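Local coordinates for entry-fusion complex associated protein OPG083 (Vaccinia virus, PDB 6CJ6), which forms part of the eleven-protein poxvirus entry-fusion complex, which mediates mixing of viral and cellular membranes, pore formation and entry of the virion core into the host cytoplasm, at residues 72-77 and 156-161; 20-25 and 138-143; 101-106 and 152-157; 33-38 and 146-151. All blocks are in the same frame, centred on the assembly; numbering follows the deposited sequence.

Contact 1 (72-77 and 156-161); sequences EVISLL and KSLNKI. With PDO (1,3-propandiol), chain X; PDO (1,3-propandiol), chain Z; EDO (1,2-ethanediol), chain N; EOH (ethanol), chain B.
I74 with L158, and L77 with I161, make two methyl-to-methyl contacts, and no hydrogen bond crosses between 72-77 and 156-161. In the first pair I74 CD1 lies 3.9 Å from L158 CD2. Neither CB aims straight at the other segment, so the branch ends do the touching. The second pair is looser, with L77 CD1 4.3 Å from I161 CD1; here both side chains set out toward the partner, and I161 is drawn out straight (chi2 178°), which carries CD1 across.

The touching residues are the first and last of a type I turn in each segment, I74 to L77 and L158 to I161, the first closed by L77 N to I74 O at 3.0 Å and the second weakly by I161 N to L158 O at 3.4 Å.

Polar groups lie off this line: S157 OG shares a hydrogen bond with O1 of a propanediol, and K156 forms a salt bridge with D123. I85 of helix 79-89 touches I74, L158 and I161, giving the interhelical apolar packing typical of the α-helical bundle of the L1/F9 family.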
loop_
_atom_site.group_PDB
_atom_site.type_symbol
_atom_site.label_atom_id
_atom_site.label_comp_id
_atom_site.label_asym_id
_atom_site.label_seq_id
_atom_site.Cartn_x
_atom_site.Cartn_y
_atom_site.Cartn_z
ATOM N N GLU A 72 6.832 6.291 -9.143
ATOM C CA GLU A 72 7.045 5.515 -10.360
ATOM C C GLU A 72 5.727 5.148 -11.029
ATOM O O GLU A 72 5.606 5.212 -12.257
ATOM C CB GLU A 72 7.833 4.252 -10.029
ATOM C CG GLU A 72 7.929 3.291 -11.186
ATOM C CD GLU A 72 8.187 1.872 -10.740
ATOM O OE1 GLU A 72 8.707 1.686 -9.619
ATOM O OE2 GLU A 72 7.855 0.944 -11.510
ATOM N N VAL A 73 4.726 4.764 -10.236
ATOM C CA VAL A 73 3.470 4.289 -10.804
ATOM C C VAL A 73 2.561 5.450 -11.189
ATOM O O VAL A 73 1.876 5.402 -12.216
ATOM C CB VAL A 73 2.790 3.299 -9.840
ATOM C CG1 VAL A 73 1.290 3.237 -10.093
ATOM C CG2 VAL A 73 3.418 1.923 -9.985
ATOM N N ILE A 74 2.543 6.514 -10.381
ATOM C CA ILE A 74 1.621 7.617 -10.630
ATOM C C ILE A 74 1.965 8.384 -11.901
ATOM O O ILE A 74 1.091 9.045 -12.473
ATOM C CB ILE A 74 1.515 8.540 -9.400
ATOM C CG1 ILE A 74 0.099 9.102 -9.277
ATOM C CG2 ILE A 74 2.545 9.661 -9.472
ATOM C CD1 ILE A 74 -0.933 8.055 -8.941
ATOM N N SER A 75 3.211 8.300 -12.375
ATOM C CA SER A 75 3.614 9.048 -13.561
ATOM C C SER A 75 2.843 8.635 -14.807
ATOM O O SER A 75 2.817 9.391 -15.785
ATOM C CB SER A 75 5.120 8.904 -13.795
ATOM O OG SER A 75 5.852 9.482 -12.729
ATOM N N LEU A 76 2.212 7.464 -14.799
ATOM C CA LEU A 76 1.420 7.003 -15.930
ATOM C C LEU A 76 0.069 7.703 -16.028
ATOM O O LEU A 76 -0.749 7.328 -16.876
ATOM C CB LEU A 76 1.244 5.481 -15.868
ATOM C CG LEU A 76 2.559 4.695 -15.922
ATOM C CD1 LEU A 76 2.343 3.219 -15.629
ATOM C CD2 LEU A 76 3.236 4.884 -17.273
ATOM N N LEU A 77 -0.178 8.704 -15.194
ATOM C CA LEU A 77 -1.413 9.467 -15.196
ATOM C C LEU A 77 -1.173 10.857 -15.762
ATOM O O LEU A 77 -0.048 11.366 -15.727
ATOM C CB LEU A 77 -1.950 9.613 -13.765
ATOM C CG LEU A 77 -2.553 8.376 -13.101
ATOM C CD1 LEU A 77 -3.105 8.736 -11.732
ATOM C CD2 LEU A 77 -3.637 7.770 -13.978
ATOM N N LYS A 156 -6.454 2.545 -0.303
ATOM C CA LYS A 156 -7.766 3.171 -0.398
ATOM C C LYS A 156 -7.839 4.262 -1.461
ATOM O O LYS A 156 -8.938 4.748 -1.747
ATOM C CB LYS A 156 -8.180 3.705 0.975
ATOM C CG LYS A 156 -8.118 2.651 2.073
ATOM C CD LYS A 156 -8.640 3.178 3.395
ATOM C CE LYS A 156 -10.149 3.284 3.373
ATOM N NZ LYS A 156 -10.679 3.936 4.601
ATOM N N SER A 157 -6.711 4.650 -2.058
ATOM C CA SER A 157 -6.695 5.646 -3.123
ATOM C C SER A 157 -6.411 5.023 -4.484
ATOM O O SER A 157 -7.206 5.182 -5.414
ATOM C CB SER A 157 -5.683 6.754 -2.804
ATOM O OG SER A 157 -5.716 7.765 -3.796
ATOM N N LEU A 158 -5.292 4.308 -4.627
ATOM C CA LEU A 158 -4.955 3.698 -5.909
ATOM C C LEU A 158 -5.928 2.594 -6.307
ATOM O O LEU A 158 -6.000 2.247 -7.491
ATOM C CB LEU A 158 -3.531 3.138 -5.883
ATOM C CG LEU A 158 -2.353 4.095 -5.700
ATOM C CD1 LEU A 158 -1.052 3.341 -5.864
ATOM C CD2 LEU A 158 -2.414 5.237 -6.686
ATOM N N ASN A 159 -6.670 2.032 -5.349
ATOM C CA ASN A 159 -7.609 0.960 -5.656
ATOM C C ASN A 159 -8.803 1.449 -6.458
ATOM O O ASN A 159 -9.470 0.638 -7.111
ATOM C CB ASN A 159 -8.130 0.343 -4.363
ATOM C CG ASN A 159 -8.479 -1.105 -4.519
ATOM O OD1 ASN A 159 -7.943 -1.787 -5.393
ATOM N ND2 ASN A 159 -9.378 -1.594 -3.673
ATOM N N LYS A 160 -9.097 2.743 -6.408
ATOM C CA LYS A 160 -10.245 3.310 -7.093
ATOM C C LYS A 160 -9.954 3.675 -8.543
ATOM O O LYS A 160 -10.875 4.083 -9.254
ATOM C CB LYS A 160 -10.738 4.552 -6.342
ATOM C CG LYS A 160 -11.146 4.302 -4.897
ATOM C CD LYS A 160 -11.370 5.622 -4.171
ATOM C CE LYS A 160 -11.899 5.411 -2.763
ATOM N NZ LYS A 160 -11.957 6.693 -2.000
ATOM N N ILE A 161 -8.713 3.532 -9.002
ATOM C CA ILE A 161 -8.303 3.987 -10.328
ATOM C C ILE A 161 -8.102 2.769 -11.216
ATOM O O ILE A 161 -7.205 1.954 -10.972
ATOM C CB ILE A 161 -7.035 4.849 -10.262
ATOM C CG1 ILE A 161 -7.233 5.996 -9.272
ATOM C CG2 ILE A 161 -6.691 5.390 -11.639
ATOM C CD1 ILE A 161 -6.011 6.867 -9.107
HETATM C C1 PDO X . 8.541 -2.078 -11.359
HETATM O O1 PDO X . 7.299 -2.630 -10.904
HETATM C C2 PDO X . 9.191 -1.290 -10.228
HETATM C C3 PDO X . 10.112 -2.179 -9.403
HETATM O O3 PDO X . 10.578 -1.452 -8.260
HETATM C C1 PDO Z . -8.509 9.918 -2.102
HETATM O O1 PDO Z . -7.320 10.057 -2.887
HETATM C C2 PDO Z . -8.187 10.191 -0.638
HETATM C C3 PDO Z . -9.372 10.834 0.071
HETATM O O3 PDO Z . -8.897 11.677 1.127
HETATM C C1 EDO N . -13.767 4.349 2.424
HETATM O O1 EDO N . -12.542 5.080 2.552
HETATM C C2 EDO N . -14.042 3.591 3.717
HETATM O O2 EDO N . -14.785 2.403 3.424
HETATM C C1 EOH B . -10.640 7.937 1.386
HETATM C C2 EOH B . -10.885 7.655 2.784
HETATM O O EOH B . -9.875 6.925 0.753
#

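Contact 2 (20-25 and 138-143); sequences QKLAQH and QIVNTG. With PDO (1,3-propandiol), chain X; MOH (methanol), chain C.
No flat group takes part where L22 meets V140 and T142; the N141 amide and the H25 ring are engaged with other partners. The amide of N141 receives G143 N at OD1 over 2.9 Å, but the donor stands 65° out of the carbonyl plane, with a C=O...N angle of 104°, so it comes from above one face and not along a lone pair. OD1 has N148 ND2 as a second donor, and N141 ND2 bonds N53 OD1 and I35 O, so the amide is held at both ends. The H25 ring has K21 O at its edge, in the ring plane.

The contact itself is aliphatic. L22 CD1 and V140 CG2 approach tip to tip at 3.9 Å, and V140 CG1 is 4.1 Å from the same L22 CD1. T142 CG2 adds a third methyl, 4.2 Å from L22 CD1. The bond to G143 makes an Asx turn just where strand 133-141 gives out. This strand runs between 5-6 and 47-53 in a parallel sheet, and L22 brings helix 10-24 onto its face. K21 packs against helix 59-74 at L65, E68 and S69, and its NZ donates to O3 of a 1,3-propanediol at 2.6 Å.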
loop_
_atom_site.group_PDB
_atom_site.type_symbol
_atom_site.label_atom_id
_atom_site.label_comp_id
_atom_site.label_asym_id
_atom_site.label_seq_id
_atom_site.Cartn_x
_atom_site.Cartn_y
_atom_site.Cartn_z
ATOM N N GLN A 20 8.971 -5.973 -5.275
ATOM C CA GLN A 20 10.328 -6.176 -5.780
ATOM C C GLN A 20 11.355 -5.519 -4.867
ATOM O O GLN A 20 12.376 -6.124 -4.518
ATOM C CB GLN A 20 10.455 -5.601 -7.191
ATOM C CG GLN A 20 9.955 -6.493 -8.308
ATOM C CD GLN A 20 10.354 -5.964 -9.674
ATOM O OE1 GLN A 20 11.226 -5.104 -9.784
ATOM N NE2 GLN A 20 9.713 -6.470 -10.721
ATOM N N LYS A 21 11.098 -4.271 -4.473
ATOM C CA LYS A 21 12.044 -3.546 -3.634
ATOM C C LYS A 21 12.142 -4.165 -2.245
ATOM O O LYS A 21 13.227 -4.208 -1.654
ATOM C CB LYS A 21 11.626 -2.079 -3.551
ATOM C CG LYS A 21 11.556 -1.374 -4.900
ATOM C CD LYS A 21 10.486 -0.294 -4.890
ATOM C CE LYS A 21 10.932 0.964 -5.620
ATOM N NZ LYS A 21 11.142 0.749 -7.077
ATOM N N LEU A 22 11.021 -4.655 -1.709
ATOM C CA LEU A 22 11.042 -5.274 -0.386
ATOM C C LEU A 22 11.919 -6.519 -0.369
ATOM O O LEU A 22 12.632 -6.772 0.609
ATOM C CB LEU A 22 9.621 -5.621 0.059
ATOM C CG LEU A 22 8.674 -4.471 0.395
ATOM C CD1 LEU A 22 7.325 -5.008 0.847
ATOM C CD2 LEU A 22 9.277 -3.570 1.456
ATOM N N ALA A 23 11.873 -7.315 -1.442
ATOM C CA ALA A 23 12.667 -8.538 -1.492
ATOM C C ALA A 23 14.161 -8.244 -1.539
ATOM O O ALA A 23 14.955 -8.981 -0.941
ATOM C CB ALA A 23 12.258 -9.384 -2.697
ATOM N N GLN A 24 14.562 -7.180 -2.237
ATOM C CA GLN A 24 15.978 -6.830 -2.300
ATOM C C GLN A 24 16.481 -6.288 -0.967
ATOM O O GLN A 24 17.561 -6.673 -0.505
ATOM C CB GLN A 24 16.220 -5.809 -3.411
ATOM C CG GLN A 24 15.654 -6.224 -4.746
ATOM C CD GLN A 24 15.830 -5.160 -5.806
ATOM O OE1 GLN A 24 16.564 -4.188 -5.616
ATOM N NE2 GLN A 24 15.153 -5.336 -6.933
ATOM N N HIS A 25 15.713 -5.395 -0.334
ATOM C CA HIS A 25 16.131 -4.734 0.899
ATOM C C HIS A 25 15.957 -5.591 2.148
ATOM O O HIS A 25 15.867 -5.042 3.253
ATOM C CB HIS A 25 15.459 -3.365 1.048
ATOM C CG HIS A 25 16.191 -2.267 0.341
ATOM N ND1 HIS A 25 15.835 -1.818 -0.912
ATOM C CD2 HIS A 25 17.277 -1.544 0.706
ATOM C CE1 HIS A 25 16.662 -0.856 -1.284
ATOM N NE2 HIS A 25 17.546 -0.672 -0.320
ATOM N N GLN A 138 -3.088 -7.283 -3.083
ATOM C CA GLN A 138 -1.977 -7.806 -2.298
ATOM C C GLN A 138 -1.658 -6.847 -1.158
ATOM O O GLN A 138 -1.267 -5.699 -1.395
ATOM C CB GLN A 138 -0.756 -7.992 -3.193
ATOM C CG GLN A 138 -0.912 -9.106 -4.204
ATOM C CD GLN A 138 -0.113 -8.861 -5.460
ATOM O OE1 GLN A 138 -0.550 -8.135 -6.355
ATOM N NE2 GLN A 138 1.069 -9.462 -5.535
ATOM N N ILE A 139 -1.822 -7.316 0.076
ATOM C CA ILE A 139 -1.552 -6.530 1.274
ATOM C C ILE A 139 -0.351 -7.153 1.973
ATOM O O ILE A 139 -0.384 -8.333 2.347
ATOM C CB ILE A 139 -2.778 -6.468 2.203
ATOM C CG1 ILE A 139 -3.732 -5.353 1.768
ATOM C CG2 ILE A 139 -2.358 -6.236 3.642
ATOM C CD1 ILE A 139 -4.538 -5.660 0.534
ATOM N N VAL A 140 0.711 -6.370 2.144
ATOM C CA VAL A 140 1.952 -6.852 2.738
ATOM C C VAL A 140 2.159 -6.174 4.085
ATOM O O VAL A 140 2.103 -4.943 4.188
ATOM C CB VAL A 140 3.157 -6.650 1.800
ATOM C CG1 VAL A 140 3.233 -5.215 1.309
ATOM C CG2 VAL A 140 4.448 -7.050 2.499
ATOM N N ASN A 141 2.380 -6.982 5.119
ATOM C CA ASN A 141 2.700 -6.481 6.448
ATOM C C ASN A 141 4.209 -6.312 6.553
ATOM O O ASN A 141 4.959 -7.268 6.332
ATOM C CB ASN A 141 2.233 -7.470 7.514
ATOM C CG ASN A 141 2.672 -7.068 8.910
ATOM O OD1 ASN A 141 2.689 -5.882 9.245
ATOM N ND2 ASN A 141 3.046 -8.049 9.725
ATOM N N THR A 142 4.659 -5.105 6.895
ATOM C CA THR A 142 6.074 -4.873 7.155
ATOM C C THR A 142 6.389 -4.747 8.640
ATOM O O THR A 142 7.437 -4.200 8.999
ATOM C CB THR A 142 6.604 -3.667 6.379
ATOM O OG1 THR A 142 5.791 -2.518 6.652
ATOM C CG2 THR A 142 6.636 -3.970 4.885
ATOM N N GLY A 143 5.516 -5.251 9.509
ATOM C CA GLY A 143 5.808 -5.270 10.927
ATOM C C GLY A 143 5.915 -3.915 11.579
ATOM O O GLY A 143 6.505 -3.799 12.656
HETATM C C1 PDO X . 8.541 -2.078 -11.359
HETATM O O1 PDO X . 7.299 -2.630 -10.904
HETATM C C2 PDO X . 9.191 -1.290 -10.228
HETATM C C3 PDO X . 10.112 -2.179 -9.403
HETATM O O3 PDO X . 10.578 -1.452 -8.260
HETATM C C MOH C . 4.438 -1.482 4.182
HETATM O O MOH C . 3.314 -1.924 4.915
#

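Contact 3 (101-106 and 152-157); sequences SKLEKN and QTIVKS. With PDO (1,3-propandiol), chain Y; PDO (1,3-propandiol), chain Z; MOH (methanol), chain D; PGO (S-1,2-propanediol), chain E.
Helix-to-helix packing inside the α-helical bundle brings L103 of helix 102-113 against T153 and I154 of helix 145-158. The closest CA atoms, those of L103 and T153, are 8.2 Å apart, near enough for a single leucine to bridge the gap. L103 CD1 rests on the branch point of the threonine, 3.6 Å from T153 OG1 and 3.7 Å from T153 CB, the two side chains sliding past each other in opposite directions. With its CG directed away from the backbone N (chi1 168°), L103 splits its methyls between two partners, and CD2 reaches I154 CG1 at 4.4 Å. T153 OG1 is not bonded to the leucine; its polar partner is C149 O, one turn back in its own helix. I89 of helix 79-89 touches both L103 and I154, while F63 and M66 bring helix 59-74 to the same apolar patch.

The start of helix 102-113 is fixed by an N-cap: E104 N donates to S101 OG at 3.2 Å with an angle of 162°. A methanol stands where a capping box would have a direct return bond. S101 N and S101 OG both donate to the methanol O, the first at 2.9 Å and nearly straight at 176°, and that oxygen donates to E104 OE1 at 2.6 Å. The same E104 OE1 makes a salt bridge with R60, which ties the carboxylate to helix 59-74.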
loop_
_atom_site.group_PDB
_atom_site.type_symbol
_atom_site.label_atom_id
_atom_site.label_comp_id
_atom_site.label_asym_id
_atom_site.label_seq_id
_atom_site.Cartn_x
_atom_site.Cartn_y
_atom_site.Cartn_z
ATOM N N SER A 101 7.492 12.285 3.909
ATOM C CA SER A 101 6.287 12.899 3.378
ATOM C C SER A 101 5.321 13.248 4.509
ATOM O O SER A 101 5.481 12.833 5.659
ATOM C CB SER A 101 5.602 11.951 2.393
ATOM O OG SER A 101 5.257 10.728 3.025
ATOM N N LYS A 102 4.305 14.041 4.164
ATOM C CA LYS A 102 3.208 14.275 5.095
ATOM C C LYS A 102 2.470 12.982 5.416
ATOM O O LYS A 102 2.005 12.795 6.548
ATOM C CB LYS A 102 2.256 15.318 4.510
ATOM C CG LYS A 102 0.879 15.370 5.146
ATOM C CD LYS A 102 0.059 16.484 4.519
ATOM C CE LYS A 102 -1.429 16.253 4.686
ATOM N NZ LYS A 102 -2.198 17.258 3.901
ATOM N N LEU A 103 2.360 12.078 4.440
ATOM C CA LEU A 103 1.757 10.774 4.697
ATOM C C LEU A 103 2.444 10.074 5.861
ATOM O O LEU A 103 1.791 9.643 6.817
ATOM C CB LEU A 103 1.832 9.910 3.435
ATOM C CG LEU A 103 1.506 8.423 3.633
ATOM C CD1 LEU A 103 0.052 8.234 4.031
ATOM C CD2 LEU A 103 1.835 7.615 2.389
ATOM N N GLU A 104 3.776 9.980 5.807
ATOM C CA GLU A 104 4.517 9.265 6.839
ATOM C C GLU A 104 4.387 9.945 8.197
ATOM O O GLU A 104 4.233 9.274 9.224
ATOM C CB GLU A 104 5.983 9.141 6.429
ATOM C CG GLU A 104 6.876 8.525 7.489
ATOM C CD GLU A 104 8.244 8.168 6.952
ATOM O OE1 GLU A 104 8.553 8.558 5.806
ATOM O OE2 GLU A 104 9.004 7.490 7.673
ATOM N N LYS A 105 4.451 11.276 8.227
ATOM C CA LYS A 105 4.253 11.976 9.491
ATOM C C LYS A 105 2.835 11.775 10.010
ATOM O O LYS A 105 2.632 11.584 11.215
ATOM C CB LYS A 105 4.587 13.460 9.334
ATOM C CG LYS A 105 6.065 13.721 9.082
ATOM C CD LYS A 105 6.330 15.170 8.736
ATOM C CE LYS A 105 7.821 15.421 8.504
ATOM N NZ LYS A 105 8.071 16.788 7.969
ATOM N N ASN A 106 1.844 11.806 9.118
ATOM C CA ASN A 106 0.475 11.533 9.538
ATOM C C ASN A 106 0.351 10.122 10.102
ATOM O O ASN A 106 -0.297 9.913 11.133
ATOM C CB ASN A 106 -0.481 11.737 8.361
ATOM C CG ASN A 106 -1.918 11.938 8.801
ATOM O OD1 ASN A 106 -2.281 13.003 9.302
ATOM N ND2 ASN A 106 -2.746 10.921 8.607
ATOM N N GLN A 152 -2.079 1.330 3.764
ATOM C CA GLN A 152 -3.534 1.445 3.802
ATOM C C GLN A 152 -4.007 2.696 3.072
ATOM O O GLN A 152 -4.911 2.631 2.229
ATOM C CB GLN A 152 -4.028 1.450 5.250
ATOM C CG GLN A 152 -5.391 2.113 5.409
ATOM C CD GLN A 152 -6.009 1.889 6.771
ATOM O OE1 GLN A 152 -5.984 0.780 7.304
ATOM N NE2 GLN A 152 -6.573 2.943 7.342
ATOM N N THR A 153 -3.410 3.847 3.391
ATOM C CA THR A 153 -3.767 5.083 2.703
ATOM C C THR A 153 -3.592 4.939 1.196
ATOM O O THR A 153 -4.432 5.402 0.417
ATOM C CB THR A 153 -2.912 6.234 3.233
ATOM O OG1 THR A 153 -2.909 6.208 4.666
ATOM C CG2 THR A 153 -3.463 7.579 2.761
ATOM N N ILE A 154 -2.515 4.278 0.772
ATOM C CA ILE A 154 -2.258 4.084 -0.651
ATOM C C ILE A 154 -3.261 3.109 -1.266
ATOM O O ILE A 154 -3.725 3.313 -2.395
ATOM C CB ILE A 154 -0.795 3.657 -0.872
ATOM C CG1 ILE A 154 0.144 4.820 -0.538
ATOM C CG2 ILE A 154 -0.577 3.165 -2.295
ATOM C CD1 ILE A 154 1.602 4.502 -0.731
ATOM N N VAL A 155 -3.612 2.036 -0.544
ATOM C CA VAL A 155 -4.634 1.112 -1.042
ATOM C C VAL A 155 -5.931 1.859 -1.320
ATOM O O VAL A 155 -6.453 1.843 -2.438
ATOM C CB VAL A 155 -4.867 -0.045 -0.054
ATOM C CG1 VAL A 155 -6.138 -0.800 -0.429
ATOM C CG2 VAL A 155 -3.690 -0.996 -0.034
ATOM N N LYS A 156 -6.454 2.545 -0.303
ATOM C CA LYS A 156 -7.766 3.171 -0.398
ATOM C C LYS A 156 -7.839 4.262 -1.461
ATOM O O LYS A 156 -8.938 4.748 -1.747
ATOM C CB LYS A 156 -8.180 3.705 0.975
ATOM C CG LYS A 156 -8.118 2.651 2.073
ATOM C CD LYS A 156 -8.640 3.178 3.395
ATOM C CE LYS A 156 -10.149 3.284 3.373
ATOM N NZ LYS A 156 -10.679 3.936 4.601
ATOM N N SER A 157 -6.711 4.650 -2.058
ATOM C CA SER A 157 -6.695 5.646 -3.123
ATOM C C SER A 157 -6.411 5.023 -4.484
ATOM O O SER A 157 -7.206 5.182 -5.414
ATOM C CB SER A 157 -5.683 6.754 -2.804
ATOM O OG SER A 157 -5.716 7.765 -3.796
HETATM C C1 PDO Y . 5.184 10.124 15.437
HETATM O O1 PDO Y . 6.348 10.031 16.264
HETATM C C2 PDO Y . 4.919 11.585 15.094
HETATM C C3 PDO Y . 4.413 11.727 13.663
HETATM O O3 PDO Y . 4.587 13.080 13.228
HETATM C C1 PDO Z . -8.509 9.918 -2.102
HETATM O O1 PDO Z . -7.320 10.057 -2.887
HETATM C C2 PDO Z . -8.187 10.191 -0.638
HETATM C C3 PDO Z . -9.372 10.834 0.071
HETATM O O3 PDO Z . -8.897 11.677 1.127
HETATM C C MOH D . 8.853 8.983 2.622
HETATM O O MOH D . 7.857 9.443 3.512
HETATM C C1 PGO E . 4.024 16.485 0.894
HETATM C C2 PGO E . 2.584 16.734 0.507
HETATM C C3 PGO E . 2.740 17.717 -0.577
HETATM O O1 PGO E . 4.585 16.132 2.144
HETATM O O2 PGO E . 1.697 17.285 1.500
#

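Contact 4 (33-38 and 146-151); sequences CAIHIG and EANCGL. Unlike the reference sequence in segment 146-151: A147 (reference Arg). With EDO (1,2-ethanediol), chain P; MOH (methanol), chain C; MOH (methanol), chain F.
N148 turns a polar amide nitrogen onto two isoleucines: ND2 lies 3.4 Å from I37 CD1 and 3.7 Å from I35 CG2, and no hydrogen bond joins the two segments. The nitrogen finds its acceptors in Q120 OE1 and N141 OD1, so the methyls pack against a group whose rotation is fixed by bonds to other strands. N148 OD1 takes a further, weak bond from T142 N. With CG1 anti to the carbonyl carbon, beside the backbone N (chi1 -57°), I37 puts CD1 also 3.9 Å from N148 CG.

N148 thus sets helix 145-158 against I37 at the start of strand 36-41 and I35 just before it. That strand pairs with strand 119-127 at Q120, whose side chain touches both isoleucines and also lines the pocket holding 2-(2-methoxyethoxy)ethanol, probably from the crystallisation liquor. Disulfides tie down the loop before the strand, C33 to C55, and the helix, C149 to C107. H36 NE2 hydrogen-bonds O2 of an ethanediol, 2.8 Å away in the ring plane.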
loop_
_atom_site.group_PDB
_atom_site.type_symbol
_atom_site.label_atom_id
_atom_site.label_comp_id
_atom_site.label_asym_id
_atom_site.label_seq_id
_atom_site.Cartn_x
_atom_site.Cartn_y
_atom_site.Cartn_z
ATOM N N CYS A 33 8.881 -9.620 13.394
ATOM C CA CYS A 33 7.755 -8.753 13.068
ATOM C C CYS A 33 7.099 -8.272 14.355
ATOM O O CYS A 33 6.468 -9.058 15.070
ATOM C CB CYS A 33 6.730 -9.482 12.194
ATOM S SG CYS A 33 7.274 -9.873 10.510
ATOM N N ALA A 34 7.261 -6.985 14.664
ATOM C CA ALA A 34 6.706 -6.439 15.895
ATOM C C ALA A 34 5.187 -6.371 15.866
ATOM O O ALA A 34 4.561 -6.327 16.931
ATOM C CB ALA A 34 7.286 -5.047 16.157
ATOM N N ILE A 35 4.585 -6.360 14.679
ATOM C CA ILE A 35 3.140 -6.253 14.531
ATOM C C ILE A 35 2.701 -7.173 13.400
ATOM O O ILE A 35 3.478 -7.498 12.498
ATOM C CB ILE A 35 2.699 -4.787 14.289
ATOM C CG1 ILE A 35 1.285 -4.553 14.824
ATOM C CG2 ILE A 35 2.770 -4.435 12.812
ATOM C CD1 ILE A 35 0.808 -3.124 14.694
ATOM N N HIS A 36 1.444 -7.608 13.462
ATOM C CA HIS A 36 0.870 -8.484 12.451
ATOM C C HIS A 36 -0.502 -7.973 12.042
ATOM O O HIS A 36 -1.192 -7.304 12.816
ATOM C CB HIS A 36 0.741 -9.923 12.959
ATOM C CG HIS A 36 2.054 -10.602 13.187
ATOM N ND1 HIS A 36 2.744 -10.507 14.375
ATOM C CD2 HIS A 36 2.807 -11.379 12.373
ATOM C CE1 HIS A 36 3.866 -11.201 14.286
ATOM N NE2 HIS A 36 3.927 -11.740 13.081
ATOM N N ILE A 37 -0.886 -8.292 10.809
ATOM C CA ILE A 37 -2.212 -7.953 10.301
ATOM C C ILE A 37 -3.173 -9.045 10.754
ATOM O O ILE A 37 -3.062 -10.197 10.327
ATOM C CB ILE A 37 -2.212 -7.819 8.776
ATOM C CG1 ILE A 37 -1.197 -6.767 8.331
ATOM C CG2 ILE A 37 -3.605 -7.462 8.277
ATOM C CD1 ILE A 37 -1.494 -5.382 8.842
ATOM N N GLY A 38 -4.114 -8.691 11.621
ATOM C CA GLY A 38 -5.033 -9.678 12.147
ATOM C C GLY A 38 -6.487 -9.353 11.882
ATOM O O GLY A 38 -7.382 -10.002 12.428
ATOM N N GLU A 146 3.087 2.130 11.590
ATOM C CA GLU A 146 3.101 3.349 10.788
ATOM C C GLU A 146 3.265 3.038 9.305
ATOM O O GLU A 146 2.641 3.688 8.457
ATOM C CB GLU A 146 4.163 4.336 11.293
ATOM C CG GLU A 146 5.442 3.707 11.826
ATOM C CD GLU A 146 5.313 3.212 13.261
ATOM O OE1 GLU A 146 5.097 4.042 14.169
ATOM O OE2 GLU A 146 5.418 1.988 13.479
ATOM N N ALA A 147 4.084 2.038 8.970
ATOM C CA ALA A 147 4.232 1.655 7.567
ATOM C C ALA A 147 2.966 0.996 7.035
ATOM O O ALA A 147 2.560 1.254 5.897
ATOM C CB ALA A 147 5.443 0.741 7.384
ATOM N N ASN A 148 2.330 0.137 7.839
ATOM C CA ASN A 148 1.050 -0.439 7.432
ATOM C C ASN A 148 0.006 0.650 7.214
ATOM O O ASN A 148 -0.849 0.533 6.327
ATOM C CB ASN A 148 0.556 -1.437 8.479
ATOM C CG ASN A 148 1.345 -2.733 8.481
ATOM O OD1 ASN A 148 2.064 -3.043 7.532
ATOM N ND2 ASN A 148 1.195 -3.508 9.548
ATOM N N CYS A 149 0.052 1.710 8.024
ATOM C CA CYS A 149 -0.824 2.855 7.797
ATOM C C CYS A 149 -0.555 3.493 6.443
ATOM O O CYS A 149 -1.487 3.933 5.757
ATOM C CB CYS A 149 -0.629 3.888 8.905
ATOM S SG CYS A 149 -1.210 5.549 8.487
ATOM N N GLY A 150 0.715 3.563 6.044
ATOM C CA GLY A 150 1.037 4.132 4.748
ATOM C C GLY A 150 0.491 3.302 3.603
ATOM O O GLY A 150 -0.072 3.841 2.647
ATOM N N LEU A 151 0.641 1.981 3.688
ATOM C CA LEU A 151 0.087 1.112 2.656
ATOM C C LEU A 151 -1.432 1.230 2.600
ATOM O O LEU A 151 -2.022 1.247 1.513
ATOM C CB LEU A 151 0.516 -0.332 2.917
ATOM C CG LEU A 151 0.223 -1.353 1.820
ATOM C CD1 LEU A 151 0.891 -0.946 0.520
ATOM C CD2 LEU A 151 0.682 -2.737 2.248
HETATM C C1 EDO P . 7.527 -13.608 10.363
HETATM O O1 EDO P . 7.660 -13.313 8.968
HETATM C C2 EDO P . 6.332 -12.853 10.930
HETATM O O2 EDO P . 6.050 -13.328 12.251
HETATM C C MOH C . 4.438 -1.482 4.182
HETATM O O MOH C . 3.314 -1.924 4.915
HETATM C C MOH F . -7.246 -10.653 15.463
HETATM O O MOH F . -6.528 -11.638 14.749
#

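Overall arrangement
Contacts 1, 3 and 4 follow helix 145-158 from one end to the other, meeting the last part of helix 59-74 and the turn I74 to L77, then helix 102-113, then the run into strand 36-41; contact 2 instead joins helix 10-24 to strand 133-141, which precedes helix 145-158. Contacts 2, 3 and 4 are buried, whereas contact 1 is only partly so. Contacts 1 and 2 rest on methyl groups alone, contact 3 adds a threonine hydroxyl, and contact 4 sets an amide against aliphatic carbons. Side-chain hydrogen bonds of N141 join contacts 2 and 4; contacts 1 and 2 meet in a weak, long E72 to K21 ion pair. Contacts 1 and 4, about 21 Å apart at their centres, do not touch.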